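Local coordinates for 3-oxoacyl-[acyl-carrier-protein] synthase (Arabidopsis thaliana, PDB 2IX4), which catalyses the condensation step of mitochondrial fatty acid synthesis, adding two carbons from malonyl-ACP to acyl chains of 4 to at least 16 carbons, at residues K113-S119 with G167-H173; A92-D97 with H161-Y166; A235-F239 with F350-G355; T21-L25 with F371-A375; I127-V131 with S209-S214. All coordinates share one frame. Where two conformers were deposited one is given. Numbering follows the deposited sequence.

Overall arrangement
Five contacts tie together one thiolase-fold chain. From the N terminus, contact 4 opens first at 21-25 and closes last, at 371-375, so its loop encloses all the others. Contacts 2, 1 and 5 open in that order and close in the same order, so all three cross one another. Contacts 2 and 1 touch where helix 157-166 runs into 167-173, joining outer helices and this chain's sheet edge near the second subunit; contact 5 lies beside the acyl pocket, about 23 Å from contact 2, centre to centre. Contact 3 opens after contact 5 has closed and links the 235-239 loop to the catalytic region, where T353 packs against F371 and L25 of contact 4.

Contact 1 (K113-S119 with G167-H173); sequences KERTGVS and GFQGPNH
K113 sits in the last turn of helix 110-114. Its O accepts from Q169 N at 2.9 Å, and its CB lies 3.3 Å from G167 O, which leaves helix 157-166 with positive phi. E114 brings its O to 3.4 Å from G170 CA; its CA-to-CB bond points away, and its carboxylate makes a salt bridge to K294 of the second subunit, which Q169 OE1 also binds. At T116 the backbone extends. T116 O takes G170 N at 2.8 Å, and T116 CG2 sits over the F168 ring (chi1 m), 3.5 Å from its centroid and 7° off the normal, a CH-pi contact. G117 CA comes within 3.2 Å of P171 O, too close for a side chain. V118 then makes the parallel bridge to N172 (CA-CA 5.2 Å), with V118 N to P171 O at 2.8 Å and H173 N to V118 O at 2.9 Å. Within this chain this is the thiolase-fold sheet edge, facing the second subunit just ahead of C179, the predicted nucleophile. V118 and N172 point to helix 157-166, S119 and H173 to helix 181-195. S119 OG hydrogen-bonds H173 ND1 at 2.9 Å (both chi1 t); H173 NE2 reaches D188 of the second subunit.

Contact 2 (A92-D97 with H161-Y166); sequences AVCAAD and HVSMKY
Build two helical segments, 92-97 and 161-166, with axes 10.1 Å apart at closest approach and a signed crossing angle of -49°. The nearest CA pair is V93 and V162, 5.8 Å apart. Both valines take chi1 t and meet methyl to methyl, V93 CG2 to V162 CG2 at 4.0 Å; the same V162 CG2 also lies 4.0 Å from A96 CB, so V162 packs against V93 and A96, three residues apart on one face of the helix. V93 spreads its other methyl outward, its CG1 3.9 Å from K165 CD, and its CG2 rests 4.1 Å from H161 CB. H161 starts toward the partner helix, but with chi1 m its imidazole swings off toward V85 and I286 of the second subunit. K165 runs out t, t, t and turns only at chi4 (p), leaving its NZ 5.0 Å from D97 OD2. The polar link is Y166: at the end of its helix, with chi1 m and chi2 near 100°, its OH donates to D97 OD2 at 2.7 Å. D97, chi1 t, holds R101 in a salt bridge through OD1. Beneath the pair, V162 rests on V118 and I120, and A96 on V254, so the two helices lie side by side on one sheet: an outer helical layer of the five-layered thiolase fold.

Contact 3 (A235-F239 with F350-G355); sequences ASRPF and FSSTKG
Set F239, P238 and S236 first, since they bury the most surface among these residues. From S236 to F239 the loop runs at 153° to the F350-to-G355 direction, roughly antiparallel, without strand pairing. F239 has positive phi (72°) and chi1 m, which set its ring against F350 (chi1 p): the edge of F350 points toward the F239 face in an offset edge-to-face pair, planes at 90°, centroids 5.9 Å apart. P238 drops its CG to 3.5 Å from S352 OG and 3.7 Å from G355 N, over the turn leading into helix 354-357. S352 OG, which also bonds A321 O, caps that turn weakly, taking K354 N at 3.4 Å. S236, chi1 t, donates from OG to K354 O at 2.7 Å, and water 1 links S236 N and G355 O, 3.0 Å from each. The side chain of K354 leads away from the loop, NZ bonding H320 O and the metal ligand E368, beside the Cys-His-His active site of the ketosynthases, whose predicted histidines are H320 and H359.

Contact 4 (T21-L25 with F371-A375); sequences TWRRL and FSILA
Two helical segments cross in a buried contact, 21-25 over 371-375, with a signed angle of -77° and axes 11.7 Å apart at closest approach. The gap is filled mainly by two aromatic side chains, one from each helix, with leucines over their faces, and no hydrogen bond crosses it. The closest CA atoms, of W22 and F371, are 7.5 Å apart. W22, chi1 t and chi2 -109°, pushes its indole into the hollow formed by F371, L374 and A375. There L374 CB makes a CH-pi contact over the six-membered ring, 3.6 Å from its centroid and 7° off the normal; W22 CE3 is 3.5 Å from L374 CD1, and W22 CZ3 and CH2 reach F371 O at 3.6 Å and A375 N at 3.8 Å. F371, chi1 m, fills the hollow between T21 and L25, one turn apart. L25 CD2 (t,p) makes a CH-pi contact with the F371 face, 3.6 Å from the centroid and 4° off the normal, while T21 CG2 meets the ring edge, 3.7 Å from F371 CE2. The two rings abut at W22 CE3 to F371 CD2, 4.0 Å. Helix 364-378 belongs to the central layer of the thiolase fold, helix 18-26 packing across it: M10 and L8 of strand 3-12 touch F371 and L374, T353 packs on L25 and F371, and S372 and A375 rest on strands 411-418 and 316-318.

Contact 5 (I127-V131 with S209-S214); sequences ICDIV and SIDALS
This is apolar packing, supplemented by water, between the starts of two helices of the thiolase-fold N-terminal half, 127-138 and 212-220, close to the acyl pocket and the dimer interface. The S209 side chain is about 7 Å from the bound hexanoic acid and touches the pocket residue I124; from the second subunit, A134 packs on V131 and F149 on L213. The nearest CA pairs are I127 with S209 (6.9 Å) and C128 with D211 (6.3 Å). I127, in the m,t rotamer, faces the partner: its CG2 lies 3.9 Å from L213 CB and its CD1 3.3 Å from S214 OG. One turn on, V131 CG2 meets L213 CD2 at 3.8 Å. D211, chi1 p, is the N-cap of helix 212-220, its OD1 accepting from S214 N at 3.0 Å and S214 OG at 2.8 Å. No direct hydrogen bond crosses. Water 2 joins I127 N (2.8 Å) to S209 OG (3.1 Å), and water 3 accepts from C128 N at 3.3 Å and donates to D211 OD2 at 2.5 Å.

Contact 1 (K113-S119 with G167-H173)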
# COMPACT_ATOMS: atom_id res chain seq x y z
N LYS A 113 -8.68 -12.52 19.36
CA LYS A 113 -7.60 -12.53 18.37
C LYS A 113 -8.14 -12.37 16.95
O LYS A 113 -7.58 -11.64 16.13
CB LYS A 113 -6.81 -13.84 18.45
CG LYS A 113 -5.82 -13.94 19.59
CD LYS A 113 -5.07 -15.26 19.49
CE LYS A 113 -3.93 -15.36 20.48
NZ LYS A 113 -3.13 -16.60 20.25
N GLU A 114 -9.24 -13.08 16.67
CA GLU A 114 -9.91 -13.02 15.37
C GLU A 114 -10.57 -11.67 15.11
O GLU A 114 -10.81 -11.30 13.96
CB GLU A 114 -10.95 -14.14 15.27
CG GLU A 114 -10.37 -15.53 15.06
CD GLU A 114 -11.41 -16.63 15.15
OE1 GLU A 114 -12.62 -16.34 15.05
OE2 GLU A 114 -11.02 -17.80 15.33
N ARG A 115 -10.88 -10.94 16.19
CA ARG A 115 -11.48 -9.61 16.07
C ARG A 115 -10.45 -8.48 16.10
O ARG A 115 -10.82 -7.30 16.07
CB ARG A 115 -12.55 -9.40 17.15
CG ARG A 115 -13.84 -10.21 16.93
CD ARG A 115 -14.51 -9.86 15.60
NE ARG A 115 -15.16 -8.54 15.62
CZ ARG A 115 -15.65 -7.92 14.55
NH1 ARG A 115 -15.58 -8.48 13.35
NH2 ARG A 115 -16.22 -6.73 14.68
N THR A 116 -9.17 -8.84 16.13
CA THR A 116 -8.07 -7.87 16.10
C THR A 116 -7.31 -7.95 14.78
O THR A 116 -6.82 -9.01 14.40
CB THR A 116 -7.08 -8.12 17.26
OG1 THR A 116 -7.80 -8.18 18.50
CG2 THR A 116 -6.03 -7.00 17.33
N GLY A 117 -7.21 -6.82 14.09
CA GLY A 117 -6.46 -6.75 12.84
C GLY A 117 -5.24 -5.84 12.91
O GLY A 117 -4.94 -5.25 13.96
N VAL A 118 -4.53 -5.74 11.80
CA VAL A 118 -3.31 -4.94 11.71
C VAL A 118 -3.30 -4.17 10.39
O VAL A 118 -3.59 -4.74 9.34
CB VAL A 118 -2.04 -5.82 11.81
CG1 VAL A 118 -0.79 -4.95 11.92
CG2 VAL A 118 -2.12 -6.77 13.01
N SER A 119 -2.99 -2.88 10.47
CA SER A 119 -2.83 -2.03 9.28
C SER A 119 -1.63 -1.09 9.46
O SER A 119 -1.78 0.07 9.85
CB SER A 119 -4.11 -1.23 9.00
OG SER A 119 -4.01 -0.54 7.76
N GLY A 167 -0.90 -13.34 16.93
CA GLY A 167 -1.98 -14.22 16.51
C GLY A 167 -3.22 -13.45 16.09
O GLY A 167 -4.34 -13.93 16.25
N PHE A 168 -3.01 -12.25 15.55
CA PHE A 168 -4.11 -11.38 15.16
C PHE A 168 -4.67 -11.78 13.80
O PHE A 168 -3.96 -11.71 12.79
CB PHE A 168 -3.68 -9.90 15.17
CG PHE A 168 -3.37 -9.36 16.55
CD1 PHE A 168 -2.54 -8.25 16.70
CD2 PHE A 168 -3.91 -9.95 17.70
CE1 PHE A 168 -2.25 -7.74 17.97
CE2 PHE A 168 -3.63 -9.44 18.97
CZ PHE A 168 -2.80 -8.33 19.10
N GLN A 169 -5.94 -12.19 13.78
CA GLN A 169 -6.55 -12.78 12.59
C GLN A 169 -7.69 -11.95 12.00
O GLN A 169 -8.45 -12.43 11.15
CB GLN A 169 -7.02 -14.21 12.89
CG GLN A 169 -5.89 -15.15 13.29
CD GLN A 169 -6.38 -16.37 14.05
OE1 GLN A 169 -7.01 -17.25 13.47
NE2 GLN A 169 -6.08 -16.42 15.34
N GLY A 170 -7.80 -10.70 12.45
CA GLY A 170 -8.68 -9.73 11.82
C GLY A 170 -8.06 -9.25 10.52
O GLY A 170 -7.07 -9.82 10.07
N PRO A 171 -8.62 -8.18 9.92
CA PRO A 171 -8.06 -7.65 8.67
C PRO A 171 -6.54 -7.45 8.74
O PRO A 171 -6.04 -6.80 9.66
CB PRO A 171 -8.78 -6.31 8.51
CG PRO A 171 -10.07 -6.49 9.21
CD PRO A 171 -9.80 -7.42 10.37
N ASN A 172 -5.83 -8.03 7.78
CA ASN A 172 -4.39 -7.89 7.62
C ASN A 172 -4.18 -6.99 6.41
O ASN A 172 -4.37 -7.42 5.27
CB ASN A 172 -3.74 -9.27 7.43
CG ASN A 172 -2.22 -9.22 7.28
OD1 ASN A 172 -1.64 -8.19 6.94
ND2 ASN A 172 -1.58 -10.36 7.52
N HIS A 173 -3.79 -5.74 6.67
CA HIS A 173 -3.93 -4.66 5.69
C HIS A 173 -2.71 -3.73 5.68
O HIS A 173 -1.91 -3.72 6.62
CB HIS A 173 -5.21 -3.87 6.03
CG HIS A 173 -5.55 -2.78 5.05
ND1 HIS A 173 -5.33 -1.45 5.33
CD2 HIS A 173 -6.11 -2.82 3.83
CE1 HIS A 173 -5.73 -0.72 4.31
NE2 HIS A 173 -6.21 -1.53 3.38

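Contact 2 (A92-D97 with H161-Y166)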
# COMPACT_ATOMS: atom_id res chain seq x y z
N ALA A 92 8.37 -1.32 13.27
CA ALA A 92 6.93 -1.48 13.42
C ALA A 92 6.59 -2.46 14.53
O ALA A 92 5.70 -2.21 15.33
CB ALA A 92 6.30 -1.92 12.11
N VAL A 93 7.32 -3.58 14.58
CA VAL A 93 7.10 -4.59 15.61
C VAL A 93 7.42 -4.00 16.99
O VAL A 93 6.66 -4.19 17.94
CB VAL A 93 7.89 -5.90 15.34
CG1 VAL A 93 7.78 -6.87 16.51
CG2 VAL A 93 7.38 -6.56 14.06
N CYS A 94 8.54 -3.29 17.08
CA CYS A 94 8.94 -2.59 18.30
C CYS A 94 7.85 -1.63 18.79
O CYS A 94 7.45 -1.67 19.95
CB CYS A 94 10.26 -1.84 18.08
SG CYS A 94 10.85 -0.91 19.51
N ALA A 95 7.38 -0.78 17.88
CA ALA A 95 6.33 0.19 18.18
C ALA A 95 4.99 -0.47 18.50
O ALA A 95 4.28 -0.03 19.41
CB ALA A 95 6.18 1.18 17.03
N ALA A 96 4.66 -1.53 17.76
CA ALA A 96 3.41 -2.26 17.97
C ALA A 96 3.39 -2.92 19.34
O ALA A 96 2.35 -2.93 20.01
CB ALA A 96 3.17 -3.28 16.88
N ASP A 97 4.53 -3.46 19.76
CA ASP A 97 4.66 -4.10 21.06
C ASP A 97 4.43 -3.12 22.21
O ASP A 97 3.79 -3.46 23.21
CB ASP A 97 6.03 -4.76 21.22
CG ASP A 97 6.09 -5.71 22.40
OD1 ASP A 97 6.77 -5.38 23.39
OD2 ASP A 97 5.43 -6.78 22.34
N HIS A 161 4.13 -9.49 9.99
CA HIS A 161 4.96 -9.87 11.15
C HIS A 161 4.30 -9.54 12.49
O HIS A 161 4.44 -10.30 13.45
CB HIS A 161 6.33 -9.21 11.06
CG HIS A 161 7.23 -9.84 10.04
ND1 HIS A 161 8.21 -10.76 10.37
CD2 HIS A 161 7.29 -9.70 8.70
CE1 HIS A 161 8.83 -11.14 9.28
NE2 HIS A 161 8.29 -10.52 8.25
N VAL A 162 3.58 -8.42 12.55
CA VAL A 162 2.83 -8.04 13.75
C VAL A 162 1.69 -9.03 14.02
O VAL A 162 1.57 -9.56 15.12
CB VAL A 162 2.32 -6.57 13.68
CG1 VAL A 162 1.40 -6.24 14.86
CG2 VAL A 162 3.50 -5.60 13.66
N SER A 163 0.87 -9.30 13.00
CA SER A 163 -0.24 -10.25 13.12
C SER A 163 0.23 -11.64 13.55
O SER A 163 -0.38 -12.26 14.41
CB SER A 163 -1.03 -10.34 11.81
OG SER A 163 -0.20 -10.78 10.76
N MET A 164 1.32 -12.10 12.94
CA MET A 164 1.94 -13.39 13.29
C MET A 164 2.39 -13.46 14.75
O MET A 164 2.17 -14.47 15.42
CB MET A 164 3.14 -13.67 12.39
CG MET A 164 2.82 -14.28 11.04
SD MET A 164 4.31 -14.49 10.03
CE MET A 164 5.24 -15.66 11.02
N LYS A 165 3.03 -12.39 15.22
CA LYS A 165 3.60 -12.38 16.57
C LYS A 165 2.52 -12.54 17.65
O LYS A 165 2.73 -13.23 18.64
CB LYS A 165 4.42 -11.10 16.81
CG LYS A 165 5.14 -11.05 18.16
CD LYS A 165 6.05 -9.83 18.27
CE LYS A 165 6.58 -9.64 19.69
NZ LYS A 165 7.46 -10.77 20.13
N TYR A 166 1.37 -11.91 17.43
CA TYR A 166 0.31 -11.86 18.44
C TYR A 166 -0.90 -12.73 18.12
O TYR A 166 -1.82 -12.86 18.93
CB TYR A 166 -0.10 -10.40 18.69
CG TYR A 166 1.08 -9.51 19.02
CD1 TYR A 166 1.65 -8.69 18.06
CD2 TYR A 166 1.63 -9.51 20.30
CE1 TYR A 166 2.74 -7.88 18.35
CE2 TYR A 166 2.72 -8.70 20.61
CZ TYR A 166 3.26 -7.89 19.64
OH TYR A 166 4.34 -7.10 19.94

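Contact 3 (A235-F239 with F350-G355)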
# COMPACT_ATOMS: atom_id res chain seq x y z
N ALA A 235 19.05 22.21 9.84
CA ALA A 235 18.72 21.81 8.47
C ALA A 235 17.22 21.72 8.18
O ALA A 235 16.78 22.02 7.07
CB ALA A 235 19.41 20.50 8.12
N SER A 236 16.46 21.29 9.18
CA SER A 236 15.01 21.15 9.05
C SER A 236 14.33 22.33 9.75
O SER A 236 14.40 22.46 10.97
CB SER A 236 14.54 19.81 9.63
OG SER A 236 13.16 19.59 9.37
N ARG A 237 13.70 23.18 8.96
CA ARG A 237 13.15 24.44 9.46
C ARG A 237 11.80 24.76 8.82
O ARG A 237 11.70 25.66 7.98
CB ARG A 237 14.15 25.59 9.24
CG ARG A 237 14.75 25.64 7.83
CD ARG A 237 15.78 26.74 7.69
NE ARG A 237 16.88 26.55 8.63
CZ ARG A 237 17.28 27.45 9.52
NH1 ARG A 237 16.69 28.64 9.61
NH2 ARG A 237 18.28 27.15 10.33
N PRO A 238 10.74 24.02 9.21
CA PRO A 238 9.42 24.25 8.62
C PRO A 238 8.96 25.69 8.81
O PRO A 238 9.12 26.25 9.89
CB PRO A 238 8.52 23.28 9.39
CG PRO A 238 9.44 22.22 9.91
CD PRO A 238 10.71 22.95 10.22
N PHE A 239 8.40 26.28 7.75
CA PHE A 239 7.86 27.65 7.75
C PHE A 239 8.90 28.79 7.80
O PHE A 239 8.52 29.97 7.78
CB PHE A 239 6.81 27.85 8.86
CG PHE A 239 5.64 26.90 8.80
CD1 PHE A 239 5.33 26.10 9.90
CD2 PHE A 239 4.82 26.82 7.67
CE1 PHE A 239 4.24 25.23 9.87
CE2 PHE A 239 3.73 25.95 7.64
CZ PHE A 239 3.44 25.15 8.74
N PHE A 350 -0.81 26.10 15.68
CA PHE A 350 -0.30 25.14 14.71
C PHE A 350 1.22 25.10 14.68
O PHE A 350 1.89 26.11 14.92
CB PHE A 350 -0.89 25.36 13.31
CG PHE A 350 -0.46 26.64 12.67
CD1 PHE A 350 0.58 26.65 11.74
CD2 PHE A 350 -1.10 27.84 12.97
CE1 PHE A 350 0.98 27.83 11.13
CE2 PHE A 350 -0.70 29.03 12.36
CZ PHE A 350 0.34 29.02 11.44
N SER A 351 1.76 23.92 14.40
CA SER A 351 3.20 23.72 14.31
C SER A 351 3.51 22.53 13.41
O SER A 351 2.63 21.70 13.16
CB SER A 351 3.80 23.49 15.70
OG SER A 351 3.28 22.31 16.29
N SER A 352 4.74 22.46 12.93
CA SER A 352 5.27 21.25 12.33
C SER A 352 6.39 20.70 13.20
O SER A 352 7.29 21.45 13.60
CB SER A 352 5.79 21.51 10.92
OG SER A 352 6.47 20.36 10.44
N THR A 353 6.33 19.41 13.49
CA THR A 353 7.32 18.76 14.35
C THR A 353 8.48 18.15 13.56
O THR A 353 9.36 17.50 14.14
CB THR A 353 6.65 17.69 15.26
OG1 THR A 353 5.72 16.92 14.49
CG2 THR A 353 5.91 18.35 16.40
N LYS A 354 8.49 18.39 12.25
CA LYS A 354 9.52 17.84 11.37
C LYS A 354 10.90 18.51 11.52
O LYS A 354 11.90 17.96 11.06
CB LYS A 354 9.06 17.87 9.91
CG LYS A 354 8.00 16.80 9.59
CD LYS A 354 7.81 16.64 8.09
CE LYS A 354 6.87 15.49 7.75
NZ LYS A 354 5.46 15.76 8.18
N GLY A 355 10.94 19.68 12.14
CA GLY A 355 12.21 20.29 12.53
C GLY A 355 12.98 19.41 13.50
O GLY A 355 14.21 19.39 13.50
O HOH W 1 16.58 20.68 12.15

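Contact 4 (T21-L25 with F371-A375)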
# COMPACT_ATOMS: atom_id res chain seq x y z
N THR A 21 10.45 10.03 23.30
CA THR A 21 10.19 10.87 22.12
C THR A 21 9.45 12.16 22.49
O THR A 21 9.91 13.25 22.15
CB THR A 21 9.41 10.08 21.03
OG1 THR A 21 10.23 9.03 20.53
CG2 THR A 21 9.00 11.00 19.87
N TRP A 22 8.33 12.02 23.19
CA TRP A 22 7.51 13.16 23.62
C TRP A 22 8.25 14.14 24.54
O TRP A 22 8.12 15.36 24.37
CB TRP A 22 6.22 12.67 24.29
CG TRP A 22 5.27 13.78 24.67
CD1 TRP A 22 4.98 14.20 25.94
CD2 TRP A 22 4.50 14.60 23.79
NE1 TRP A 22 4.07 15.22 25.90
CE2 TRP A 22 3.76 15.49 24.59
CE3 TRP A 22 4.36 14.66 22.39
CZ2 TRP A 22 2.88 16.44 24.04
CZ3 TRP A 22 3.50 15.61 21.85
CH2 TRP A 22 2.77 16.48 22.68
N ARG A 23 9.02 13.61 25.49
CA ARG A 23 9.78 14.45 26.42
C ARG A 23 10.80 15.31 25.67
O ARG A 23 10.86 16.52 25.88
CB ARG A 23 10.51 13.60 27.47
CG ARG A 23 10.70 14.31 28.81
CD ARG A 23 12.14 14.26 29.33
NE ARG A 23 12.81 12.98 29.11
CZ ARG A 23 13.95 12.83 28.43
NH1 ARG A 23 14.57 13.88 27.91
NH2 ARG A 23 14.48 11.62 28.29
N ARG A 24 11.57 14.68 24.79
CA ARG A 24 12.59 15.37 24.01
C ARG A 24 12.00 16.34 22.99
O ARG A 24 12.58 17.40 22.73
CB ARG A 24 13.53 14.35 23.35
CG ARG A 24 14.45 13.64 24.34
CD ARG A 24 15.44 12.70 23.66
NE ARG A 24 16.18 13.34 22.58
CZ ARG A 24 17.05 12.73 21.78
NH1 ARG A 24 17.31 11.43 21.93
NH2 ARG A 24 17.67 13.41 20.82
N LEU A 25 10.85 15.98 22.43
CA LEU A 25 10.13 16.85 21.49
C LEU A 25 9.71 18.15 22.16
O LEU A 25 9.96 19.24 21.63
CB LEU A 25 8.90 16.13 20.91
CG LEU A 25 8.04 16.92 19.91
CD1 LEU A 25 8.72 17.02 18.54
CD2 LEU A 25 6.66 16.29 19.77
N PHE A 371 1.61 12.48 18.11
CA PHE A 371 1.87 13.81 18.67
C PHE A 371 0.58 14.59 18.90
O PHE A 371 0.43 15.27 19.93
CB PHE A 371 2.82 14.63 17.77
CG PHE A 371 4.23 14.10 17.71
CD1 PHE A 371 5.07 14.48 16.66
CD2 PHE A 371 4.73 13.24 18.69
CE1 PHE A 371 6.38 14.00 16.58
CE2 PHE A 371 6.04 12.76 18.62
CZ PHE A 371 6.87 13.14 17.56
N SER A 372 -0.36 14.48 17.96
CA SER A 372 -1.66 15.13 18.05
C SER A 372 -2.52 14.56 19.18
O SER A 372 -3.18 15.31 19.91
CB SER A 372 -2.40 15.04 16.71
OG SER A 372 -1.64 15.65 15.68
N ILE A 373 -2.51 13.23 19.32
CA ILE A 373 -3.20 12.55 20.42
C ILE A 373 -2.60 12.95 21.77
O ILE A 373 -3.33 13.17 22.74
CB ILE A 373 -3.15 11.00 20.25
CG1 ILE A 373 -3.92 10.57 19.00
CG2 ILE A 373 -3.71 10.28 21.49
CD1 ILE A 373 -3.45 9.24 18.40
N LEU A 374 -1.27 13.06 21.81
CA LEU A 374 -0.56 13.45 23.04
C LEU A 374 -0.79 14.91 23.41
O LEU A 374 -0.81 15.26 24.59
CB LEU A 374 0.94 13.15 22.93
CG LEU A 374 1.34 11.67 23.02
CD1 LEU A 374 2.81 11.48 22.63
CD2 LEU A 374 1.07 11.10 24.41
N ALA A 375 -0.97 15.76 22.40
CA ALA A 375 -1.33 17.16 22.61
C ALA A 375 -2.65 17.28 23.37
O ALA A 375 -2.77 18.05 24.32
CB ALA A 375 -1.41 17.91 21.28

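Contact 5 (I127-V131 with S209-S214)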
# COMPACT_ATOMS: atom_id res chain seq x y z
N ILE A 127 15.08 -0.43 0.14
CA ILE A 127 15.91 -0.15 -1.03
C ILE A 127 17.33 -0.74 -0.90
O ILE A 127 17.88 -1.24 -1.88
CB ILE A 127 15.98 1.37 -1.35
CG1 ILE A 127 14.59 1.90 -1.73
CG2 ILE A 127 16.98 1.65 -2.48
CD1 ILE A 127 14.56 3.34 -2.23
N CYS A 128 17.89 -0.69 0.31
CA CYS A 128 19.25 -1.19 0.55
C CYS A 128 19.38 -2.69 0.28
O CYS A 128 20.42 -3.16 -0.18
CB CYS A 128 19.73 -0.85 1.96
SG CYS A 128 18.80 -1.63 3.30
N ASP A 129 18.32 -3.44 0.58
CA ASP A 129 18.27 -4.87 0.28
C ASP A 129 18.19 -5.14 -1.22
O ASP A 129 18.79 -6.10 -1.71
CB ASP A 129 17.09 -5.53 1.00
CG ASP A 129 17.38 -5.79 2.47
OD1 ASP A 129 18.46 -6.33 2.78
OD2 ASP A 129 16.52 -5.46 3.31
N ILE A 130 17.46 -4.30 -1.95
CA ILE A 130 17.38 -4.42 -3.41
C ILE A 130 18.71 -4.03 -4.06
O ILE A 130 19.10 -4.62 -5.07
CB ILE A 130 16.21 -3.59 -4.00
CG1 ILE A 130 14.89 -3.99 -3.34
CG2 ILE A 130 16.12 -3.78 -5.53
CD1 ILE A 130 13.74 -3.03 -3.58
N VAL A 131 19.41 -3.06 -3.47
CA VAL A 131 20.73 -2.64 -3.94
C VAL A 131 21.75 -3.77 -3.80
O VAL A 131 22.53 -4.04 -4.72
CB VAL A 131 21.21 -1.34 -3.23
CG1 VAL A 131 22.70 -1.10 -3.43
CG2 VAL A 131 20.41 -0.13 -3.73
N SER A 209 14.51 4.21 5.41
CA SER A 209 14.97 4.45 4.06
C SER A 209 16.15 5.43 4.02
O SER A 209 16.29 6.20 3.08
CB SER A 209 13.81 4.96 3.20
OG SER A 209 13.98 4.60 1.85
N ILE A 210 17.01 5.38 5.04
CA ILE A 210 18.25 6.16 5.01
C ILE A 210 19.39 5.28 4.49
O ILE A 210 19.97 4.48 5.23
CB ILE A 210 18.63 6.81 6.37
CG1 ILE A 210 17.46 7.63 6.92
CG2 ILE A 210 19.87 7.70 6.20
CD1 ILE A 210 17.68 8.17 8.32
N ASP A 211 19.69 5.44 3.20
CA ASP A 211 20.70 4.65 2.51
C ASP A 211 21.11 5.38 1.24
O ASP A 211 20.44 6.33 0.83
CB ASP A 211 20.18 3.25 2.18
CG ASP A 211 18.83 3.27 1.47
OD1 ASP A 211 18.77 3.65 0.29
OD2 ASP A 211 17.83 2.89 2.11
N ALA A 212 22.19 4.91 0.62
CA ALA A 212 22.80 5.57 -0.53
C ALA A 212 21.81 5.97 -1.62
O ALA A 212 21.73 7.15 -2.00
CB ALA A 212 23.89 4.70 -1.12
N LEU A 213 21.04 5.00 -2.12
CA LEU A 213 20.16 5.23 -3.25
C LEU A 213 18.93 6.07 -2.90
O LEU A 213 18.46 6.86 -3.73
CB LEU A 213 19.75 3.91 -3.91
CG LEU A 213 19.22 4.00 -5.34
CD1 LEU A 213 20.14 4.84 -6.24
CD2 LEU A 213 19.00 2.60 -5.93
N SER A 214 18.43 5.91 -1.68
CA SER A 214 17.30 6.72 -1.20
C SER A 214 17.67 8.19 -1.11
O SER A 214 16.94 9.05 -1.62
CB SER A 214 16.83 6.23 0.16
OG SER A 214 16.32 4.91 0.08
O HOH W 2 14.26 1.53 1.99
O HOH W 3 16.63 0.81 2.95